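Side-chain contacts in activated BY transcription factor SSRB (Salmonella enterica, PDB 2WNW), which belongs to glycosyl hydrolase family 30 and joins a TIM barrel to a beta-sandwich domain: residues E32-L37 with L407-R412; L162-Y167 with A217-R222; C419-G424 with I428-P433. All blocks are in the same frame, centred on the assembly; numbering follows the deposited sequence.

Contact 1 (E32-L37 with L407-R412); sequences ELISVL and LVVYNR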
# COMPACT_ATOMS: atom_id res chain seq x y z
N GLU A 32 12.77 -6.03 -12.25
CA GLU A 32 13.07 -4.64 -11.89
C GLU A 32 12.15 -3.62 -12.52
O GLU A 32 12.58 -2.52 -12.89
CB GLU A 32 14.52 -4.30 -12.24
CG GLU A 32 15.53 -5.04 -11.38
CD GLU A 32 16.97 -4.66 -11.70
OE1 GLU A 32 17.87 -5.09 -10.95
OE2 GLU A 32 17.21 -3.94 -12.69
N LEU A 33 10.87 -3.96 -12.62
CA LEU A 33 9.90 -3.07 -13.23
C LEU A 33 9.10 -2.16 -12.31
O LEU A 33 8.80 -2.50 -11.17
CB LEU A 33 8.86 -3.88 -14.01
CG LEU A 33 9.27 -4.77 -15.18
CD1 LEU A 33 8.03 -5.47 -15.72
CD2 LEU A 33 9.92 -3.92 -16.27
N ILE A 34 8.78 -0.99 -12.85
CA ILE A 34 7.87 -0.06 -12.18
C ILE A 34 6.89 0.05 -13.33
O ILE A 34 7.14 0.73 -14.32
CB ILE A 34 8.48 1.31 -11.86
CG1 ILE A 34 9.38 1.19 -10.62
CG2 ILE A 34 7.36 2.32 -11.59
CD1 ILE A 34 9.94 2.51 -10.11
N SER A 35 5.78 -0.68 -13.22
CA SER A 35 4.77 -0.69 -14.26
C SER A 35 3.79 0.46 -14.11
O SER A 35 3.32 0.74 -13.01
CB SER A 35 3.99 -2.01 -14.21
OG SER A 35 4.88 -3.12 -14.30
N VAL A 36 3.50 1.13 -15.22
CA VAL A 36 2.55 2.23 -15.20
C VAL A 36 1.43 1.95 -16.18
O VAL A 36 1.67 1.49 -17.31
CB VAL A 36 3.24 3.58 -15.56
CG1 VAL A 36 4.30 3.91 -14.53
CG2 VAL A 36 3.85 3.52 -16.96
N LEU A 37 0.20 2.18 -15.74
CA LEU A 37 -0.98 1.95 -16.58
C LEU A 37 -1.80 3.23 -16.61
O LEU A 37 -2.80 3.36 -15.90
CB LEU A 37 -1.82 0.80 -16.02
CG LEU A 37 -1.19 -0.59 -16.02
CD1 LEU A 37 -0.15 -0.69 -14.92
CD2 LEU A 37 -2.27 -1.65 -15.83
N LEU A 407 5.59 10.70 -13.54
CA LEU A 407 5.92 9.65 -12.58
C LEU A 407 7.02 10.11 -11.62
O LEU A 407 8.08 10.55 -12.05
CB LEU A 407 6.39 8.38 -13.29
CG LEU A 407 6.73 7.22 -12.35
CD1 LEU A 407 5.45 6.67 -11.76
CD2 LEU A 407 7.47 6.11 -13.11
N VAL A 408 6.75 10.01 -10.33
CA VAL A 408 7.73 10.39 -9.32
C VAL A 408 8.30 9.10 -8.72
O VAL A 408 7.55 8.21 -8.33
CB VAL A 408 7.09 11.21 -8.17
CG1 VAL A 408 8.15 11.57 -7.14
CG2 VAL A 408 6.46 12.48 -8.73
N VAL A 409 9.63 8.99 -8.68
CA VAL A 409 10.28 7.81 -8.12
C VAL A 409 11.32 8.27 -7.11
O VAL A 409 12.12 9.17 -7.40
CB VAL A 409 10.99 6.97 -9.21
CG1 VAL A 409 11.63 5.73 -8.58
CG2 VAL A 409 9.99 6.55 -10.29
N TYR A 410 11.31 7.66 -5.94
CA TYR A 410 12.23 7.99 -4.86
C TYR A 410 12.87 6.71 -4.32
O TYR A 410 12.17 5.77 -3.92
CB TYR A 410 11.46 8.71 -3.74
CG TYR A 410 12.16 8.72 -2.39
CD1 TYR A 410 11.49 8.28 -1.25
CD2 TYR A 410 13.47 9.16 -2.26
CE1 TYR A 410 12.12 8.26 -0.01
CE2 TYR A 410 14.12 9.15 -1.02
CZ TYR A 410 13.43 8.70 0.10
OH TYR A 410 14.06 8.69 1.32
N ASN A 411 14.19 6.67 -4.32
CA ASN A 411 14.93 5.51 -3.83
C ASN A 411 15.35 5.70 -2.38
O ASN A 411 16.30 6.43 -2.09
CB ASN A 411 16.18 5.28 -4.70
CG ASN A 411 17.07 4.19 -4.15
OD1 ASN A 411 16.61 3.30 -3.44
ND2 ASN A 411 18.37 4.24 -4.49
N ARG A 412 14.65 5.04 -1.45
CA ARG A 412 14.98 5.19 -0.04
C ARG A 412 16.09 4.24 0.41
O ARG A 412 16.55 4.30 1.55
CB ARG A 412 13.74 4.99 0.85
CG ARG A 412 13.24 3.56 0.94
CD ARG A 412 12.06 3.43 1.90
NE ARG A 412 12.41 3.80 3.27
CZ ARG A 412 11.55 3.81 4.29
NH1 ARG A 412 10.28 3.48 4.09
NH2 ARG A 412 11.95 4.16 5.50

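Contact 2 (L162-Y167 with A217-R222); sequences LRRECY and AVQYLR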
# COMPACT_ATOMS: atom_id res chain seq x y z
N LEU A 162 -15.48 25.76 22.60
CA LEU A 162 -16.32 26.89 22.23
C LEU A 162 -17.58 26.77 23.08
O LEU A 162 -18.19 25.71 23.15
CB LEU A 162 -16.68 26.81 20.74
CG LEU A 162 -17.60 27.90 20.18
CD1 LEU A 162 -16.95 29.26 20.34
CD2 LEU A 162 -17.90 27.61 18.71
N ARG A 163 -17.97 27.85 23.75
CA ARG A 163 -19.18 27.80 24.56
C ARG A 163 -20.35 27.58 23.62
O ARG A 163 -20.43 28.21 22.56
CB ARG A 163 -19.36 29.10 25.35
CG ARG A 163 -18.39 29.25 26.51
CD ARG A 163 -18.79 30.42 27.41
NE ARG A 163 -18.51 31.71 26.79
CZ ARG A 163 -19.39 32.71 26.72
NH1 ARG A 163 -20.61 32.57 27.21
NH2 ARG A 163 -19.03 33.86 26.17
N ARG A 164 -21.25 26.68 23.99
CA ARG A 164 -22.39 26.37 23.14
C ARG A 164 -23.17 27.61 22.72
O ARG A 164 -23.67 27.68 21.60
CB ARG A 164 -23.33 25.38 23.83
CG ARG A 164 -24.53 24.99 22.98
CD ARG A 164 -24.10 24.29 21.69
NE ARG A 164 -25.16 24.30 20.69
CZ ARG A 164 -25.11 23.62 19.54
NH1 ARG A 164 -24.06 22.87 19.25
NH2 ARG A 164 -26.12 23.70 18.69
N GLU A 165 -23.27 28.59 23.62
CA GLU A 165 -24.01 29.80 23.29
C GLU A 165 -23.23 30.75 22.38
O GLU A 165 -23.72 31.82 22.03
CB GLU A 165 -24.43 30.54 24.57
CG GLU A 165 -23.30 31.05 25.46
CD GLU A 165 -22.79 30.00 26.45
OE1 GLU A 165 -22.10 30.40 27.41
OE2 GLU A 165 -23.06 28.80 26.26
N CYS A 166 -22.02 30.34 21.98
CA CYS A 166 -21.20 31.16 21.09
C CYS A 166 -21.00 30.55 19.71
O CYS A 166 -20.22 31.07 18.91
CB CYS A 166 -19.83 31.42 21.72
SG CYS A 166 -19.88 32.44 23.22
N TYR A 167 -21.71 29.46 19.42
CA TYR A 167 -21.57 28.83 18.11
C TYR A 167 -21.96 29.79 16.99
O TYR A 167 -21.24 29.94 16.01
CB TYR A 167 -22.41 27.55 18.03
CG TYR A 167 -21.69 26.31 18.52
CD1 TYR A 167 -20.99 26.31 19.73
CD2 TYR A 167 -21.71 25.13 17.78
CE1 TYR A 167 -20.34 25.17 20.20
CE2 TYR A 167 -21.06 23.98 18.23
CZ TYR A 167 -20.38 24.00 19.44
OH TYR A 167 -19.77 22.86 19.90
N ALA A 217 -20.22 22.80 11.37
CA ALA A 217 -20.09 22.88 9.92
C ALA A 217 -21.44 22.90 9.20
O ALA A 217 -21.70 23.76 8.36
CB ALA A 217 -19.25 21.71 9.40
N VAL A 218 -22.30 21.95 9.55
CA VAL A 218 -23.59 21.81 8.90
C VAL A 218 -24.72 22.70 9.41
O VAL A 218 -25.51 23.22 8.62
CB VAL A 218 -24.05 20.34 8.96
CG1 VAL A 218 -25.42 20.18 8.32
CG2 VAL A 218 -23.03 19.46 8.25
N GLN A 219 -24.81 22.88 10.72
CA GLN A 219 -25.87 23.70 11.29
C GLN A 219 -25.57 25.20 11.35
O GLN A 219 -26.49 26.02 11.26
CB GLN A 219 -26.21 23.21 12.70
CG GLN A 219 -26.88 21.85 12.73
CD GLN A 219 -26.98 21.29 14.13
OE1 GLN A 219 -27.25 22.03 15.08
NE2 GLN A 219 -26.78 19.99 14.27
N TYR A 220 -24.30 25.56 11.48
CA TYR A 220 -23.95 26.97 11.56
C TYR A 220 -23.25 27.58 10.35
O TYR A 220 -23.66 28.63 9.86
CB TYR A 220 -23.14 27.22 12.83
CG TYR A 220 -23.94 26.99 14.09
CD1 TYR A 220 -24.16 25.70 14.57
CD2 TYR A 220 -24.53 28.05 14.77
CE1 TYR A 220 -24.95 25.47 15.70
CE2 TYR A 220 -25.32 27.84 15.89
CZ TYR A 220 -25.52 26.55 16.35
OH TYR A 220 -26.30 26.34 17.47
N LEU A 221 -22.18 26.94 9.87
CA LEU A 221 -21.47 27.49 8.72
C LEU A 221 -22.25 27.39 7.41
O LEU A 221 -22.38 28.38 6.69
CB LEU A 221 -20.11 26.79 8.55
CG LEU A 221 -19.02 27.16 9.56
CD1 LEU A 221 -17.75 26.37 9.26
CD2 LEU A 221 -18.74 28.67 9.48
N ARG A 222 -22.77 26.21 7.10
CA ARG A 222 -23.51 26.03 5.86
C ARG A 222 -24.62 27.06 5.60
O ARG A 222 -24.61 27.72 4.57
CB ARG A 222 -24.07 24.60 5.79
CG ARG A 222 -23.05 23.58 5.30
CD ARG A 222 -22.58 23.92 3.89
NE ARG A 222 -21.53 23.02 3.42
CZ ARG A 222 -20.67 23.33 2.45
NH1 ARG A 222 -20.74 24.51 1.85
NH2 ARG A 222 -19.73 22.47 2.10

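Contact 3 (C419-G424 with I428-P433); sequences CRVLDG and IALTLP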
# COMPACT_ATOMS: atom_id res chain seq x y z
N CYS A 419 15.68 0.52 -12.08
CA CYS A 419 14.30 0.17 -12.36
C CYS A 419 14.02 0.47 -13.81
O CYS A 419 14.74 1.25 -14.45
CB CYS A 419 13.34 0.97 -11.47
SG CYS A 419 13.27 2.74 -11.78
N ARG A 420 13.00 -0.17 -14.35
CA ARG A 420 12.62 0.06 -15.72
C ARG A 420 11.17 0.52 -15.70
O ARG A 420 10.28 -0.24 -15.33
CB ARG A 420 12.74 -1.21 -16.55
CG ARG A 420 14.16 -1.61 -16.91
CD ARG A 420 14.13 -2.74 -17.94
NE ARG A 420 13.67 -3.99 -17.37
CZ ARG A 420 12.95 -4.90 -18.02
NH1 ARG A 420 12.59 -4.70 -19.28
NH2 ARG A 420 12.60 -6.02 -17.41
N VAL A 421 10.94 1.78 -16.07
CA VAL A 421 9.57 2.28 -16.11
C VAL A 421 8.97 1.65 -17.36
O VAL A 421 9.44 1.89 -18.47
CB VAL A 421 9.54 3.82 -16.24
CG1 VAL A 421 8.10 4.30 -16.35
CG2 VAL A 421 10.22 4.44 -15.02
N LEU A 422 7.94 0.84 -17.16
CA LEU A 422 7.30 0.13 -18.25
C LEU A 422 5.89 0.65 -18.51
O LEU A 422 5.02 0.55 -17.66
CB LEU A 422 7.29 -1.37 -17.92
CG LEU A 422 6.90 -2.45 -18.94
CD1 LEU A 422 5.40 -2.53 -19.07
CD2 LEU A 422 7.56 -2.16 -20.28
N ASP A 423 5.69 1.21 -19.70
CA ASP A 423 4.40 1.75 -20.12
C ASP A 423 3.98 1.02 -21.39
O ASP A 423 4.36 1.41 -22.50
CB ASP A 423 4.52 3.25 -20.40
CG ASP A 423 3.23 3.86 -20.90
OD1 ASP A 423 3.25 5.05 -21.28
OD2 ASP A 423 2.19 3.16 -20.92
N GLY A 424 3.19 -0.04 -21.23
CA GLY A 424 2.74 -0.79 -22.39
C GLY A 424 3.91 -1.54 -23.01
O GLY A 424 4.57 -2.33 -22.34
N ILE A 428 11.87 2.57 -20.22
CA ILE A 428 13.03 3.43 -20.07
C ILE A 428 13.71 3.02 -18.76
O ILE A 428 13.07 3.00 -17.71
CB ILE A 428 12.67 4.94 -20.04
CG1 ILE A 428 13.94 5.77 -19.90
CG2 ILE A 428 11.69 5.23 -18.91
CD1 ILE A 428 13.74 7.27 -20.06
N ALA A 429 14.98 2.68 -18.85
CA ALA A 429 15.75 2.24 -17.70
C ALA A 429 16.29 3.43 -16.92
O ALA A 429 16.89 4.34 -17.49
CB ALA A 429 16.91 1.36 -18.15
N LEU A 430 16.07 3.41 -15.61
CA LEU A 430 16.54 4.48 -14.74
C LEU A 430 17.43 3.94 -13.63
O LEU A 430 17.25 2.82 -13.16
CB LEU A 430 15.35 5.22 -14.11
CG LEU A 430 14.32 5.87 -15.03
CD1 LEU A 430 13.27 6.57 -14.18
CD2 LEU A 430 14.99 6.87 -15.96
N THR A 431 18.40 4.76 -13.23
CA THR A 431 19.30 4.40 -12.15
C THR A 431 19.27 5.56 -11.16
O THR A 431 19.55 6.70 -11.52
CB THR A 431 20.75 4.20 -12.65
OG1 THR A 431 20.81 3.07 -13.52
CG2 THR A 431 21.69 3.97 -11.48
N LEU A 432 18.91 5.27 -9.92
CA LEU A 432 18.84 6.31 -8.91
C LEU A 432 19.86 6.10 -7.80
O LEU A 432 20.03 4.99 -7.29
CB LEU A 432 17.44 6.39 -8.29
CG LEU A 432 16.30 6.90 -9.18
CD1 LEU A 432 15.86 5.79 -10.13
CD2 LEU A 432 15.12 7.34 -8.32
N PRO A 433 20.57 7.17 -7.43
CA PRO A 433 21.56 7.04 -6.36
C PRO A 433 20.80 6.90 -5.04
O PRO A 433 19.58 7.06 -5.01
CB PRO A 433 22.33 8.35 -6.45
CG PRO A 433 21.26 9.32 -6.85
CD PRO A 433 20.51 8.55 -7.93

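Contact 1 (E32-L37 with L407-R412)
Ile34 and Val36 of strand 33-37 meet Leu407 and Val409 of strand 405-411 through methyl groups alone, as expected where two layers of a beta sandwich face each other. The short strand axes lie 10.4 Å apart and run nearly antiparallel, at 159°, and no hydrogen bond passes between them. At this separation only side chains span the gap.

Ile34 uses two branches. Its CG1 stands beside the backbone N (chi1 -77°) and the chain runs on extended, which carries CD1 out to Val409, where the two side chains touch tip to tip. Ile34 CD1 lies 3.9 Å from Val409 CG1 and 4.0 Å from Val409 CG2, so it sits against both prongs of the valine fork. The other branch, Ile34 CG2, goes to Leu407 CD2 at 4.1 Å.

Leu407 has CG anti to its own backbone N (chi1 -179°), and its two methyls spread toward the opposing strand. CD2 touches both Ile34 and Val36, whereas CD1 meets only the latter: Val36 CG1 is 4.1 Å from Leu407 CD1. The leucine thus bridges the two inward residues of strand 33-37, crossing each at a slant.

All four residues are buried, and the methyl groups meet at ordinary van der Waals distances. Strand 33-37 lies between strands 382-388 and 417-423 in its layer; Ile34 also touches Cys419, and Val36 touches Met384. On the other side of strand 405-411, Tyr410 packs on Leu314 and Ile318 of helix 305-322.

Contact 2 (L162-Y167 with A217-R222)
The ring of Tyr220, on helix 210-227, has CB of Tyr167 over one face and NH2 of Arg164 at its edge, near the ring plane. The ring of Tyr167 has CD of Arg164 over one face, 4.1 Å above its plane, and the backbone oxygens of Leu162 and Arg163 at its edge, in plane. Tyr167 also turns the edge of its ring toward the face of Tyr220, giving a T-shaped (edge-to-face) pair with centroids 5.5 Å apart and planes at 65°. In the TIM barrel this joins the loop before helix 167-183, together with that helix's first turn, to the next long helix of the barrel's outer layer.

The closest carbon contact comes from the methylene: Tyr167 CB lies 3.6 Å from Tyr220 CE2 and makes a CH-pi contact only 16° off the ring normal. The bend of the arginine chain at chi2 folds it across Tyr167 before the guanidinium goes on to Tyr220. The guanidinium and the Tyr220 ring stand almost perpendicular, 81° apart.

Tyr220 also packs on Ala168 and Ala171 of helix 167-183. Within the loop, Arg163 NH1 makes a salt bridge to Glu165 OE1, and Cys166 SG lies over one face of the Arg163 guanidinium. At the hydroxyl end of the Tyr220 ring, Arg164 NH2 approaches Tyr220 OH to 2.9 Å, but at an angle too poor for a hydrogen bond.

Contact 3 (C419-G424 with I428-P433)
Val421 holds CG1 anti to its backbone N (chi1 177°), which places CG2 beside that N and against Leu430 CD1, 3.8 Å away. Cys419 has SG between its backbone N and carbonyl carbon (chi1 68°), where it rests 4.0 Å from Leu430 CB. Leu430 is thus touched at its base by the sulfur and at a terminal methyl by the valine. Ile428 adds to this apolar face, its CG2 lying 3.7 Å from Val421 CB.

The backbones fix the register. Cys419 with Leu430 and Val421 with Ile428 are antiparallel hydrogen-bonded pairs, each closed by two bonds; the straightest runs from Leu430 N to Cys419 O (2.8 Å, 178° at the hydrogen). Between them, Arg420 and Ala429 form a non-hydrogen-bonded pair with side chains on the other face, where Arg420 CG is 4.2 Å from Ala429 CB. The guanidinium then leads away to salt bridges with Glu427 and Asp29.

Inward, Val421 and Ile428 pack on Leu440 of strand 437-442, and Leu430 on Leu5 of strand 2-9. Two consecutive antiparallel strands joined by a short turn make a beta hairpin, here with the face of Cys419, Val421, Ile428 and Leu430 turned to the interior of the family 30 beta sandwich.

Overall arrangement
Contacts 1 and 3 belong to the beta-sandwich part, their centres about 7 Å apart, and share a sheet in which strands 33-37 and 417-423 are parallel neighbours: Glu32 O lies 2.8 Å from Arg420 N, and Val36 N 2.9 Å from Leu422 O, both probable hydrogen bonds. Contact 1 joins strands far apart in sequence; contact 3 follows along the chain and closes a local hairpin. Contact 2 is nested within the loop that contact 1 closes, in the TIM barrel on the opposite side of the chain's centre, about 46 Å from contact 1 and 53 Å from contact 3 between centres. The sandwich is thus built from both ends of the chain, with the barrel between.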